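PDB 3IWT: molybdopterin biosynthesis protein MoaB, which probably binds molybdopterin or its precursor during molybdenum cofactor biosynthesis. Local coordinates for residues 67-70 against 71-75. Residues are numbered along the deposited sequence; the frame is centred on the assembly and turned at random. Where two conformers were deposited one is given.
Sequences IKIL and KAFTD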
loop_
_atom_site.group_PDB
_atom_site.type_symbol
_atom_site.label_atom_id
_atom_site.label_comp_id
_atom_site.label_asym_id
_atom_site.label_seq_id
_atom_site.Cartn_x
_atom_site.Cartn_y
_atom_site.Cartn_z
ATOM N N ILE A 67 -7.425 -0.537 -21.043
ATOM C CA ILE A 67 -7.990 -1.828 -21.457
ATOM C C ILE A 67 -7.213 -2.432 -22.609
ATOM O O ILE A 67 -6.919 -3.627 -22.603
ATOM C CB ILE A 67 -9.487 -1.724 -21.855
ATOM C CG1 ILE A 67 -10.342 -1.272 -20.669
ATOM C CG2 ILE A 67 -10.009 -3.068 -22.368
ATOM C CD1 ILE A 67 -10.311 -2.206 -19.514
ATOM N N LYS A 68 -6.876 -1.614 -23.607
ATOM C CA LYS A 68 -6.100 -2.098 -24.746
ATOM C C LYS A 68 -4.697 -2.571 -24.365
ATOM O O LYS A 68 -4.191 -3.535 -24.921
ATOM C CB LYS A 68 -6.058 -1.055 -25.866
ATOM C CG LYS A 68 -7.417 -0.895 -26.580
ATOM C CD LYS A 68 -7.308 0.132 -27.671
ATOM C CE LYS A 68 -8.389 0.037 -28.693
ATOM N NZ LYS A 68 -9.731 0.105 -28.172
ATOM N N ILE A 69 -4.092 -1.903 -23.388
ATOM C CA ILE A 69 -2.764 -2.262 -22.917
ATOM C C ILE A 69 -2.847 -3.565 -22.119
ATOM O O ILE A 69 -2.056 -4.489 -22.347
ATOM C CB ILE A 69 -2.156 -1.132 -22.048
ATOM C CG1 ILE A 69 -1.694 0.055 -22.906
ATOM C CG2 ILE A 69 -0.986 -1.657 -21.206
ATOM C CD1 ILE A 69 -1.336 1.307 -22.030
ATOM N N LEU A 70 -3.854 -3.683 -21.247
ATOM C CA LEU A 70 -4.070 -4.943 -20.527
ATOM C C LEU A 70 -4.279 -6.127 -21.480
ATOM O O LEU A 70 -3.674 -7.180 -21.308
ATOM C CB LEU A 70 -5.270 -4.840 -19.572
ATOM C CG LEU A 70 -5.190 -3.928 -18.347
ATOM C CD1 LEU A 70 -6.606 -3.743 -17.694
ATOM C CD2 LEU A 70 -4.143 -4.475 -17.341
ATOM N N LYS A 71 -5.127 -5.953 -22.489
ATOM C CA LYS A 71 -5.380 -7.011 -23.463
ATOM C C LYS A 71 -4.111 -7.412 -24.230
ATOM O O LYS A 71 -3.884 -8.594 -24.451
ATOM C CB LYS A 71 -6.434 -6.593 -24.474
ATOM C CG LYS A 71 -6.766 -7.728 -25.408
ATOM C CD LYS A 71 -7.406 -7.278 -26.698
ATOM C CE LYS A 71 -7.537 -8.478 -27.724
ATOM N NZ LYS A 71 -7.826 -9.787 -27.049
ATOM N N ALA A 72 -3.296 -6.441 -24.637
ATOM C CA ALA A 72 -2.009 -6.741 -25.311
ATOM C C ALA A 72 -1.096 -7.598 -24.418
ATOM O O ALA A 72 -0.533 -8.578 -24.859
ATOM C CB ALA A 72 -1.285 -5.452 -25.735
ATOM N N PHE A 73 -1.004 -7.258 -23.140
ATOM C CA PHE A 73 -0.193 -8.040 -22.210
ATOM C C PHE A 73 -0.745 -9.419 -21.879
ATOM O O PHE A 73 0.019 -10.377 -21.837
ATOM C CB PHE A 73 0.104 -7.235 -20.933
ATOM C CG PHE A 73 1.262 -6.270 -21.090
ATOM C CD1 PHE A 73 1.066 -5.011 -21.632
ATOM C CD2 PHE A 73 2.546 -6.617 -20.682
ATOM C CE1 PHE A 73 2.145 -4.109 -21.789
ATOM C CE2 PHE A 73 3.615 -5.710 -20.814
ATOM C CZ PHE A 73 3.399 -4.457 -21.371
ATOM N N THR A 74 -2.049 -9.521 -21.634
ATOM C CA THR A 74 -2.662 -10.833 -21.349
ATOM C C THR A 74 -2.610 -11.774 -22.552
ATOM O O THR A 74 -2.400 -12.979 -22.382
ATOM C CB THR A 74 -4.109 -10.717 -20.761
ATOM O OG1 THR A 74 -4.973 -10.008 -21.667
ATOM C CG2 THR A 74 -4.051 -10.023 -19.440
ATOM N N ASP A 75 -2.800 -11.234 -23.753
ATOM C CA ASP A 75 -2.631 -12.000 -24.965
ATOM C C ASP A 75 -1.221 -12.610 -25.039
ATOM O O ASP A 75 -1.070 -13.769 -25.422
ATOM C CB ASP A 75 -2.892 -11.139 -26.223
ATOM C CG ASP A 75 -4.398 -10.954 -26.537
ATOM O OD1 ASP A 75 -5.249 -11.530 -25.851
ATOM O OD2 ASP A 75 -4.706 -10.185 -27.479
#
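Leu70 and Thr74, one turn apart on helix 66-77, meet through the Leu70 carbonyl, which accepts the N-H of Thr74 in a nearly straight bond (169°; Thr74 N to Leu70 O 2.9 Å). Thr74 OG1 comes to 3.1 Å from the same Leu70 O, but its partner is Thr74 OG1 of the second subunit. The Leu70 side chain faces Thr102 and Leu106.

Lys71 donates its N-H to Ile67 O, and its CB lies 3.5 Å from that Ile67 O. With CG anti to the backbone N (chi1 -176°), the chain runs on to a salt bridge from Lys71 NZ to Asp75 OD2 (3.2 Å), its hydrogen bonds to both carboxylate oxygens weak.

Ile69 and Phe73 lie side by side, pointing the same way, with Ile69 CG2 4.0 Å from Phe73 CD1. Ile69 O lies in the ring plane, 3.2 Å from Phe73 CD1, and accepts the N-H of Phe73 (N to O 3.1 Å). The ring also packs on Ile21 and Ile103. With an alanine here that ring is gone, which is likely to open a gap beside Ile69 CG2 and leave Ile21 and Ile103 without their partner.

This is a helix of an alpha/beta fold, packed against parallel strands 17-23 and 55-62 on one face and the second subunit on another.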